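Local coordinates for protein ATP-dependent DNA helicase uvsW (Enterobacteria phage T4, PDB 1RIF) that is the N-terminal part of a helicase that couples ATP hydrolysis to 3'-5' unwinding of duplex DNA and migrates Holliday junctions during recombination-dependent repair, at residues 90-93 with 94-97; 122-125 with 126-130; 149-152 with 153-157; 261-265 with 266-270. The protein carries 1 engineered substitution. All coordinates share one frame; numbering follows the deposited sequence.

Interaction 1: 90-93 with 94-97; sequences ELSR and KDFD
The guanidinium of Arg93 has the CE2 side of the Phe96 ring over one face. The two planes are 81° apart, so the ring turns its edge to that face. Ring atom CD2 of Phe96 lies 3.7 Å from Arg93 NE. In the guanidinium plane, at its edge, sits the carboxylate of Asp97. Arg93 NE donates to Asp97 OD1 at 3.3 Å, and the N-H points almost straight at the oxygen (176°). The bond is part of a salt bridge, met on the syn side of the carboxylate but somewhat out of its plane. Arg93 CG lies opposite the backbone N (chi1 -173°), and a bend at chi2 keeps the chain alongside Phe96. The far end of the guanidinium turns to helix 116-128, where NH1 forms a salt bridge with Asp120.

This is the first turn of helix 93-101, with Ser92 as its N-cap. Ser92 OG accepts from Asp95 N at 2.9 Å and so takes up an amide that has no earlier helical carbonyl. Asp95 OD2 faces back: it receives a weak bond from Ser92 OG. A water closes the rest, accepting from Ser92 N and donating to Asp95 OD2 at 2.8 Å. The result resembles a capping box in which the return bond runs through water. Behind the cap, Phe96 N donates to Ser92 O at 2.9 Å and Asp97 N to Arg93 O at 3.0 Å. Leu91 and Phe96 both pack on Phe123 of helix 116-128.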
loop_
_atom_site.group_PDB
_atom_site.type_symbol
_atom_site.label_atom_id
_atom_site.label_comp_id
_atom_site.label_asym_id
_atom_site.label_seq_id
_atom_site.Cartn_x
_atom_site.Cartn_y
_atom_site.Cartn_z
ATOM N N GLU A 90 3.980 1.783 17.851
ATOM C CA GLU A 90 4.132 1.416 19.246
ATOM C C GLU A 90 2.761 0.968 19.697
ATOM O O GLU A 90 1.974 1.741 20.243
ATOM C CB GLU A 90 4.634 2.598 20.072
ATOM C CG GLU A 90 6.115 2.872 19.880
ATOM C CD GLU A 90 6.612 3.987 20.772
ATOM O OE1 GLU A 90 7.843 4.222 20.812
ATOM O OE2 GLU A 90 5.765 4.633 21.430
ATOM N N LEU A 91 2.479 -0.296 19.427
ATOM C CA LEU A 91 1.206 -0.891 19.771
ATOM C C LEU A 91 1.514 -2.304 20.235
ATOM O O LEU A 91 2.012 -3.118 19.464
ATOM C CB LEU A 91 0.304 -0.894 18.524
ATOM C CG LEU A 91 -1.210 -1.167 18.546
ATOM C CD1 LEU A 91 -1.447 -2.644 18.519
ATOM C CD2 LEU A 91 -1.867 -0.513 19.754
ATOM N N SER A 92 1.258 -2.577 21.510
ATOM C CA SER A 92 1.493 -3.905 22.058
ATOM C C SER A 92 0.272 -4.741 21.732
ATOM O O SER A 92 -0.814 -4.203 21.534
ATOM C CB SER A 92 1.670 -3.836 23.576
ATOM O OG SER A 92 0.479 -3.405 24.216
ATOM N N ARG A 93 0.431 -6.054 21.670
ATOM C CA ARG A 93 -0.717 -6.887 21.363
ATOM C C ARG A 93 -1.746 -6.705 22.473
ATOM O O ARG A 93 -2.950 -6.834 22.249
ATOM C CB ARG A 93 -0.304 -8.357 21.241
ATOM C CG ARG A 93 -1.427 -9.267 20.750
ATOM C CD ARG A 93 -2.046 -8.751 19.447
ATOM N NE ARG A 93 -3.303 -9.424 19.123
ATOM C CZ ARG A 93 -3.440 -10.373 18.200
ATOM N NH1 ARG A 93 -2.398 -10.782 17.490
ATOM N NH2 ARG A 93 -4.623 -10.919 17.993
ATOM N N LYS A 94 -1.256 -6.384 23.668
ATOM C CA LYS A 94 -2.116 -6.173 24.829
ATOM C C LYS A 94 -3.014 -4.959 24.635
ATOM O O LYS A 94 -4.222 -5.017 24.883
ATOM C CB LYS A 94 -1.272 -5.962 26.083
ATOM C CG LYS A 94 -2.073 -5.934 27.371
ATOM C CD LYS A 94 -2.548 -7.339 27.746
ATOM C CE LYS A 94 -3.337 -7.365 29.067
ATOM N NZ LYS A 94 -2.545 -6.965 30.277
ATOM N N ASP A 95 -2.427 -3.850 24.196
ATOM C CA ASP A 95 -3.216 -2.647 23.999
ATOM C C ASP A 95 -4.076 -2.746 22.748
ATOM O O ASP A 95 -5.127 -2.101 22.655
ATOM C CB ASP A 95 -2.318 -1.412 23.955
ATOM C CG ASP A 95 -1.693 -1.104 25.311
ATOM O OD1 ASP A 95 -2.415 -1.159 26.333
ATOM O OD2 ASP A 95 -0.483 -0.805 25.359
ATOM N N PHE A 96 -3.642 -3.561 21.792
ATOM C CA PHE A 96 -4.420 -3.737 20.579
ATOM C C PHE A 96 -5.702 -4.450 20.962
ATOM O O PHE A 96 -6.791 -4.043 20.568
ATOM C CB PHE A 96 -3.671 -4.590 19.554
ATOM C CG PHE A 96 -4.485 -4.923 18.335
ATOM C CD1 PHE A 96 -4.936 -3.920 17.486
ATOM C CD2 PHE A 96 -4.798 -6.240 18.032
ATOM C CE1 PHE A 96 -5.687 -4.224 16.351
ATOM C CE2 PHE A 96 -5.547 -6.552 16.899
ATOM C CZ PHE A 96 -5.991 -5.539 16.057
ATOM N N ASP A 97 -5.574 -5.522 21.737
ATOM C CA ASP A 97 -6.749 -6.271 22.144
ATOM C C ASP A 97 -7.673 -5.406 22.983
ATOM O O ASP A 97 -8.895 -5.509 22.861
ATOM C CB ASP A 97 -6.348 -7.542 22.889
ATOM C CG ASP A 97 -5.642 -8.543 21.987
ATOM O OD1 ASP A 97 -6.029 -8.678 20.800
ATOM O OD2 ASP A 97 -4.704 -9.206 22.474
HETATM O O HOH W 1 0.550 -0.073 22.893
#

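Interaction 2: 122-125 with 126-130; sequences VFEG and LVNRR
Val127 lays its CG2 methyl over one face of the Phe123 ring, one turn away. This is a CH-pi contact: CG2 of Val127 is 3.8 Å from the centroid of the Phe123 ring and 20° off the ring normal. The methyl is set towards the rim, nearest to CZ. The second apolar pair is Val122 and Leu126, which run side by side, with Val122 CG1 3.9 Å from Leu126 CD1. Both reach towards helix 141-155, where Leu126 touches Tyr151.

The hydrogen bonds are main-chain except one. Leu126 N donates to Val122 O at 3.0 Å and Val127 N to Phe123 O at 3.1 Å. Glu124 O takes two donors from the same residue. Asn128 N donates to Glu124 O at 3.3 Å. Asn128 ND2 donates to Glu124 O at 2.8 Å, in the carbonyl plane on a lone pair. Asn128 CG stands beside its own backbone N (chi1 -60°), which folds the amide back over the last turn.

Charged and polar ends are tied outside this turn. Asn128 OD1 accepts from Lys88, Glu124 OE1 pairs with Arg131, and Arg129 forms a salt bridge with Glu89.

An asparagine side chain bonding back to a carbonyl of the final turn, followed by Arg129 with positive phi, leads the chain into strand 130-133 of the parallel RecA-like helicase core, just before the predicted ATP-binding loop.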
loop_
_atom_site.group_PDB
_atom_site.type_symbol
_atom_site.label_atom_id
_atom_site.label_comp_id
_atom_site.label_asym_id
_atom_site.label_seq_id
_atom_site.Cartn_x
_atom_site.Cartn_y
_atom_site.Cartn_z
ATOM N N VAL A 122 -4.772 -7.566 11.081
ATOM C CA VAL A 122 -4.837 -6.145 11.412
ATOM C C VAL A 122 -3.660 -5.743 12.297
ATOM O O VAL A 122 -3.018 -4.719 12.061
ATOM C CB VAL A 122 -6.161 -5.795 12.144
ATOM C CG1 VAL A 122 -6.088 -4.385 12.709
ATOM C CG2 VAL A 122 -7.335 -5.909 11.182
ATOM N N PHE A 123 -3.375 -6.554 13.313
ATOM C CA PHE A 123 -2.268 -6.271 14.217
ATOM C C PHE A 123 -0.931 -6.267 13.464
ATOM O O PHE A 123 -0.108 -5.370 13.654
ATOM C CB PHE A 123 -2.223 -7.301 15.346
ATOM C CG PHE A 123 -1.113 -7.058 16.332
ATOM C CD1 PHE A 123 -1.173 -5.979 17.212
ATOM C CD2 PHE A 123 0.007 -7.886 16.355
ATOM C CE1 PHE A 123 -0.140 -5.725 18.094
ATOM C CE2 PHE A 123 1.052 -7.641 17.237
ATOM C CZ PHE A 123 0.980 -6.559 18.108
ATOM N N GLU A 124 -0.724 -7.276 12.620
ATOM C CA GLU A 124 0.498 -7.398 11.819
ATOM C C GLU A 124 0.709 -6.167 10.940
ATOM O O GLU A 124 1.830 -5.658 10.818
ATOM C CB GLU A 124 0.413 -8.623 10.901
ATOM C CG GLU A 124 1.310 -9.779 11.282
ATOM C CD GLU A 124 2.784 -9.501 11.037
ATOM O OE1 GLU A 124 3.173 -9.251 9.875
ATOM O OE2 GLU A 124 3.553 -9.540 12.019
ATOM N N GLY A 125 -0.380 -5.713 10.323
ATOM C CA GLY A 125 -0.323 -4.566 9.434
ATOM C C GLY A 125 -0.016 -3.266 10.133
ATOM O O GLY A 125 0.863 -2.512 9.703
ATOM N N LEU A 126 -0.736 -3.003 11.219
ATOM C CA LEU A 126 -0.539 -1.781 11.980
ATOM C C LEU A 126 0.878 -1.634 12.528
ATOM O O LEU A 126 1.519 -0.609 12.317
ATOM C CB LEU A 126 -1.551 -1.708 13.122
ATOM C CG LEU A 126 -3.009 -1.540 12.682
ATOM C CD1 LEU A 126 -3.896 -1.382 13.917
ATOM C CD2 LEU A 126 -3.144 -0.329 11.760
ATOM N N VAL A 127 1.363 -2.656 13.228
ATOM C CA VAL A 127 2.705 -2.621 13.802
ATOM C C VAL A 127 3.797 -2.360 12.756
ATOM O O VAL A 127 4.663 -1.495 12.936
ATOM C CB VAL A 127 3.038 -3.942 14.513
ATOM C CG1 VAL A 127 4.484 -3.937 14.960
ATOM C CG2 VAL A 127 2.128 -4.129 15.703
ATOM N N ASN A 128 3.735 -3.108 11.660
ATOM C CA ASN A 128 4.721 -2.995 10.600
ATOM C C ASN A 128 4.453 -1.912 9.558
ATOM O O ASN A 128 5.247 -1.722 8.640
ATOM C CB ASN A 128 4.888 -4.362 9.954
ATOM C CG ASN A 128 5.358 -5.398 10.945
ATOM O OD1 ASN A 128 6.510 -5.375 11.376
ATOM N ND2 ASN A 128 4.460 -6.297 11.339
ATOM N N ARG A 129 3.337 -1.202 9.711
ATOM C CA ARG A 129 2.979 -0.094 8.820
ATOM C C ARG A 129 2.567 -0.444 7.393
ATOM O O ARG A 129 1.603 0.123 6.878
ATOM C CB ARG A 129 4.127 0.930 8.756
ATOM C CG ARG A 129 3.973 2.156 9.659
ATOM C CD ARG A 129 4.028 1.786 11.127
ATOM N NE ARG A 129 3.919 2.938 12.032
ATOM C CZ ARG A 129 4.888 3.823 12.277
ATOM N NH1 ARG A 129 6.075 3.724 11.685
ATOM N NH2 ARG A 129 4.681 4.792 13.151
ATOM N N ARG A 130 3.286 -1.356 6.743
ATOM C CA ARG A 130 2.944 -1.706 5.369
ATOM C C ARG A 130 3.221 -3.167 5.047
ATOM O O ARG A 130 4.341 -3.642 5.223
ATOM C CB ARG A 130 3.702 -0.782 4.399
ATOM C CG ARG A 130 5.226 -0.869 4.490
ATOM C CD ARG A 130 5.909 0.374 3.915
ATOM N NE ARG A 130 5.681 1.559 4.740
ATOM C CZ ARG A 130 6.225 1.768 5.942
ATOM N NH1 ARG A 130 7.049 0.873 6.479
ATOM N NH2 ARG A 130 5.932 2.876 6.618
#

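Interaction 3: 149-152 with 153-157; sequences ARYY and LENYE
Tyr151 O and the Tyr151 ring both receive Asn155. Asn155 ND2 donates to Tyr151 O at 2.9 Å, and the same nitrogen lies over the centre of the Tyr151 ring, 3.4 Å above its plane. With CG of Asn155 turned away from its own carbonyl carbon (chi1 -66°), the amide reaches back along the helix. Tyr151 O also accepts from Asn155 N at 3.1 Å, so two donors of one residue grip it. That amide N-H is shared: a weak second bond goes to Tyr152 O. The main acceptor role of Tyr152 O is for Tyr156 N, at 2.8 Å. Earlier carbonyls are met in the usual helical way, Ala149 O by Leu153 N and Arg150 O by Glu154 N.

These residues close helix 141-155, the helix that follows the predicted ATP-binding loop of the RecA-like domain. Tyr156 is the first to leave helical geometry. Its CB sits over the face of the Tyr152 ring, 3.6 Å from the ring centroid. The Tyr152 and Tyr156 rings are nearly parallel, planes at 9°, but slid apart so that they barely overlap.

Arg150 NH1 forms a salt bridge with Glu154 OE2 at the guanidinium edge; its modelled length is too short to trust. The other ends have partners further off. Arg150 NH2 donates to Leu182 O, and Glu154 OE1 pairs with Lys102 and takes a bond from Trp99. Tyr151 OH is hydrogen-bonded to Glu89, and Tyr152 OH is weakly bonded to Gly158 N.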
loop_
_atom_site.group_PDB
_atom_site.type_symbol
_atom_site.label_atom_id
_atom_site.label_comp_id
_atom_site.label_asym_id
_atom_site.label_seq_id
_atom_site.Cartn_x
_atom_site.Cartn_y
_atom_site.Cartn_z
ATOM N N ALA A 149 -8.703 1.096 8.953
ATOM C CA ALA A 149 -9.084 2.499 8.756
ATOM C C ALA A 149 -9.551 3.153 10.075
ATOM O O ALA A 149 -9.211 4.304 10.353
ATOM C CB ALA A 149 -10.172 2.604 7.686
ATOM N N ARG A 150 -10.323 2.415 10.876
ATOM C CA ARG A 150 -10.805 2.884 12.186
ATOM C C ARG A 150 -9.606 3.266 13.061
ATOM O O ARG A 150 -9.569 4.336 13.667
ATOM C CB ARG A 150 -11.543 1.759 12.913
ATOM C CG ARG A 150 -12.756 2.159 13.737
ATOM C CD ARG A 150 -12.605 3.420 14.561
ATOM N NE ARG A 150 -13.802 4.232 14.354
ATOM C CZ ARG A 150 -14.385 5.002 15.268
ATOM N NH1 ARG A 150 -13.894 5.095 16.493
ATOM N NH2 ARG A 150 -15.486 5.665 14.947
ATOM N N TYR A 151 -8.641 2.354 13.149
ATOM C CA TYR A 151 -7.450 2.586 13.944
ATOM C C TYR A 151 -6.768 3.870 13.519
ATOM O O TYR A 151 -6.457 4.710 14.350
ATOM C CB TYR A 151 -6.459 1.435 13.789
ATOM C CG TYR A 151 -5.182 1.671 14.555
ATOM C CD1 TYR A 151 -5.063 1.273 15.886
ATOM C CD2 TYR A 151 -4.117 2.368 13.976
ATOM C CE1 TYR A 151 -3.919 1.568 16.626
ATOM C CE2 TYR A 151 -2.972 2.669 14.707
ATOM C CZ TYR A 151 -2.880 2.266 16.031
ATOM O OH TYR A 151 -1.752 2.563 16.763
ATOM N N TYR A 152 -6.520 4.010 12.223
ATOM C CA TYR A 152 -5.864 5.203 11.700
ATOM C C TYR A 152 -6.677 6.460 12.010
ATOM O O TYR A 152 -6.140 7.476 12.462
ATOM C CB TYR A 152 -5.677 5.096 10.186
ATOM C CG TYR A 152 -4.944 6.281 9.625
ATOM C CD1 TYR A 152 -3.547 6.326 9.622
ATOM C CD2 TYR A 152 -5.641 7.408 9.200
ATOM C CE1 TYR A 152 -2.867 7.471 9.223
ATOM C CE2 TYR A 152 -4.976 8.553 8.802
ATOM C CZ TYR A 152 -3.590 8.586 8.819
ATOM O OH TYR A 152 -2.942 9.756 8.474
ATOM N N LEU A 153 -7.976 6.380 11.749
ATOM C CA LEU A 153 -8.897 7.489 11.977
ATOM C C LEU A 153 -8.751 8.025 13.404
ATOM O O LEU A 153 -8.651 9.235 13.626
ATOM C CB LEU A 153 -10.330 7.001 11.708
ATOM C CG LEU A 153 -11.554 7.891 11.427
ATOM C CD1 LEU A 153 -12.287 8.163 12.699
ATOM C CD2 LEU A 153 -11.152 9.170 10.717
ATOM N N GLU A 154 -8.713 7.120 14.373
ATOM C CA GLU A 154 -8.601 7.520 15.769
ATOM C C GLU A 154 -7.233 8.046 16.200
ATOM O O GLU A 154 -7.138 8.846 17.131
ATOM C CB GLU A 154 -8.971 6.346 16.674
ATOM C CG GLU A 154 -10.340 5.771 16.425
ATOM C CD GLU A 154 -10.735 4.771 17.494
ATOM O OE1 GLU A 154 -9.850 4.355 18.274
ATOM O OE2 GLU A 154 -11.927 4.395 17.544
ATOM N N ASN A 155 -6.179 7.611 15.524
ATOM C CA ASN A 155 -4.829 8.005 15.902
ATOM C C ASN A 155 -4.074 9.022 15.041
ATOM O O ASN A 155 -3.019 9.507 15.453
ATOM C CB ASN A 155 -3.982 6.739 16.050
ATOM C CG ASN A 155 -4.437 5.877 17.208
ATOM O OD1 ASN A 155 -4.153 6.184 18.367
ATOM N ND2 ASN A 155 -5.165 4.809 16.908
ATOM N N TYR A 156 -4.594 9.339 13.855
ATOM C CA TYR A 156 -3.935 10.293 12.965
ATOM C C TYR A 156 -4.912 11.231 12.273
ATOM O O TYR A 156 -6.091 10.924 12.144
ATOM C CB TYR A 156 -3.109 9.560 11.909
ATOM C CG TYR A 156 -2.028 8.682 12.488
ATOM C CD1 TYR A 156 -2.329 7.417 12.996
ATOM C CD2 TYR A 156 -0.704 9.112 12.532
ATOM C CE1 TYR A 156 -1.345 6.608 13.528
ATOM C CE2 TYR A 156 0.290 8.303 13.067
ATOM C CZ TYR A 156 -0.040 7.055 13.562
ATOM O OH TYR A 156 0.935 6.247 14.092
ATOM N N GLU A 157 -4.401 12.367 11.809
ATOM C CA GLU A 157 -5.231 13.363 11.152
ATOM C C GLU A 157 -5.412 13.282 9.642
ATOM O O GLU A 157 -6.305 13.931 9.095
ATOM C CB GLU A 157 -4.722 14.755 11.477
ATOM C CG GLU A 157 -5.021 15.232 12.870
ATOM C CD GLU A 157 -4.808 16.716 12.972
ATOM O OE1 GLU A 157 -3.738 17.183 12.516
ATOM O OE2 GLU A 157 -5.700 17.414 13.496
#

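Interaction 4: 261-265 with 266-270; sequences SLRDG and KANIM
Arg263 and Lys266 meet in a surface turn contact, in the loop that leaves strand 254-258 and enters helix 269-276. The backbone closes a type I beta turn from Arg263 to Lys266: Lys266 N donates to Arg263 O at 3.0 Å. A second type I turn, Lys266 to Ile269, follows at once and is closed by Ile269 N on Lys266 O at 3.2 Å.

The side chains gather round the Arg263 guanidinium. Lys266 runs its CG and CD along one edge, with CD 3.2 Å from Arg263 NH2. Its chain then bends at chi2, chi3 and chi4. Lys266 NZ ends 5.6 Å from Arg263 NH2, so the two like charges are not in contact. Asn268 sits over a face. Its amide is nearly perpendicular to the guanidinium, planes at 85°, and ND2 lies 3.5 Å above the centre of the Arg263 group. Asn268 OD1 comes to 2.9 Å from Arg263 NH1, but the angle is too poor for a hydrogen bond. Arg263 NH1 instead bonds to Tyr272 OH.

Arg263 is also the centre of an inverse gamma turn. Consecutive tight turns thus follow the Ser-Gly-Ser ending at Ser261, which probably corresponds to helicase motif III of superfamily 2.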
loop_
_atom_site.group_PDB
_atom_site.type_symbol
_atom_site.label_atom_id
_atom_site.label_comp_id
_atom_site.label_asym_id
_atom_site.label_seq_id
_atom_site.Cartn_x
_atom_site.Cartn_y
_atom_site.Cartn_z
ATOM N N SER A 261 -4.452 -14.202 -4.180
ATOM C CA SER A 261 -3.766 -14.663 -5.381
ATOM C C SER A 261 -2.528 -13.821 -5.734
ATOM O O SER A 261 -2.550 -13.058 -6.700
ATOM C CB SER A 261 -4.749 -14.633 -6.553
ATOM O OG SER A 261 -5.991 -15.210 -6.184
ATOM N N LEU A 262 -1.447 -13.967 -4.972
ATOM C CA LEU A 262 -0.240 -13.186 -5.240
ATOM C C LEU A 262 0.514 -13.640 -6.490
ATOM O O LEU A 262 0.422 -14.802 -6.904
ATOM C CB LEU A 262 0.707 -13.230 -4.041
ATOM C CG LEU A 262 0.096 -12.921 -2.677
ATOM C CD1 LEU A 262 1.198 -12.887 -1.644
ATOM C CD2 LEU A 262 -0.654 -11.608 -2.723
ATOM N N ARG A 263 1.271 -12.710 -7.075
ATOM C CA ARG A 263 2.055 -12.975 -8.278
ATOM C C ARG A 263 3.481 -13.463 -7.963
ATOM O O ARG A 263 4.464 -12.946 -8.503
ATOM C CB ARG A 263 2.105 -11.708 -9.137
ATOM C CG ARG A 263 0.729 -11.143 -9.434
ATOM C CD ARG A 263 0.786 -10.034 -10.463
ATOM N NE ARG A 263 1.195 -10.538 -11.766
ATOM C CZ ARG A 263 1.316 -9.786 -12.854
ATOM N NH1 ARG A 263 1.056 -8.485 -12.796
ATOM N NH2 ARG A 263 1.693 -10.335 -14.005
ATOM N N ASP A 264 3.578 -14.472 -7.098
ATOM C CA ASP A 264 4.859 -15.048 -6.688
ATOM C C ASP A 264 5.821 -15.312 -7.848
ATOM O O ASP A 264 6.995 -14.940 -7.787
ATOM C CB ASP A 264 4.627 -16.363 -5.939
ATOM C CG ASP A 264 3.743 -16.192 -4.726
ATOM O OD1 ASP A 264 4.032 -15.296 -3.905
ATOM O OD2 ASP A 264 2.764 -16.958 -4.588
ATOM N N GLY A 265 5.323 -15.962 -8.896
ATOM C CA GLY A 265 6.165 -16.283 -10.036
ATOM C C GLY A 265 6.206 -15.279 -11.177
ATOM O O GLY A 265 6.701 -15.594 -12.266
ATOM N N LYS A 266 5.696 -14.075 -10.947
ATOM C CA LYS A 266 5.698 -13.044 -11.984
ATOM C C LYS A 266 6.908 -12.120 -11.821
ATOM O O LYS A 266 7.313 -11.806 -10.700
ATOM C CB LYS A 266 4.396 -12.236 -11.925
ATOM C CG LYS A 266 3.141 -13.008 -12.334
ATOM C CD LYS A 266 3.049 -13.202 -13.854
ATOM C CE LYS A 266 3.895 -14.373 -14.355
ATOM N NZ LYS A 266 3.342 -15.691 -13.931
ATOM N N ALA A 267 7.477 -11.695 -12.947
ATOM C CA ALA A 267 8.653 -10.819 -12.949
ATOM C C ALA A 267 8.488 -9.519 -12.149
ATOM O O ALA A 267 9.438 -9.041 -11.520
ATOM C CB ALA A 267 9.042 -10.486 -14.392
ATOM N N ASN A 268 7.279 -8.965 -12.163
ATOM C CA ASN A 268 6.998 -7.711 -11.478
ATOM C C ASN A 268 6.623 -7.773 -9.998
ATOM O O ASN A 268 6.334 -6.736 -9.402
ATOM C CB ASN A 268 5.911 -6.951 -12.241
ATOM C CG ASN A 268 4.616 -7.738 -12.359
ATOM O OD1 ASN A 268 3.703 -7.334 -13.078
ATOM N ND2 ASN A 268 4.528 -8.861 -11.650
ATOM N N ILE A 269 6.623 -8.963 -9.395
ATOM C CA ILE A 269 6.281 -9.079 -7.971
ATOM C C ILE A 269 7.017 -8.018 -7.153
ATOM O O ILE A 269 6.537 -7.550 -6.120
ATOM C CB ILE A 269 6.658 -10.470 -7.396
ATOM C CG1 ILE A 269 6.338 -10.528 -5.900
ATOM C CG2 ILE A 269 8.143 -10.750 -7.614
ATOM C CD1 ILE A 269 4.862 -10.396 -5.573
ATOM N N MET A 270 8.191 -7.641 -7.642
ATOM C CA MET A 270 9.038 -6.660 -6.988
ATOM C C MET A 270 8.380 -5.285 -6.787
ATOM O O MET A 270 8.589 -4.647 -5.756
ATOM C CB MET A 270 10.332 -6.526 -7.789
ATOM C CG MET A 270 11.451 -5.818 -7.074
ATOM S SD MET A 270 13.037 -6.142 -7.869
ATOM C CE MET A 270 13.898 -7.056 -6.565
#

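Interactions 1, 2 and 3 form one cluster, while interaction 4 stands apart on the surface, its nearest atoms about 11 Å from interaction 2 and 19 to 20 Å from the other two. Interaction 2 is the middle of the cluster: the Phe123 ring packs on Leu91 and Phe96 of interaction 1, and Leu126 on Tyr151 of interaction 3. Interactions 2 and 3 are partly buried last turns of helices, each with an asparagine folded back onto a carbonyl. Interaction 1 is a more exposed helix start, with serine, aspartate and water at the cap. Interaction 4 joins a strand to a helix by turns, with lysine methylenes and an asparagine amide gathered round an arginine.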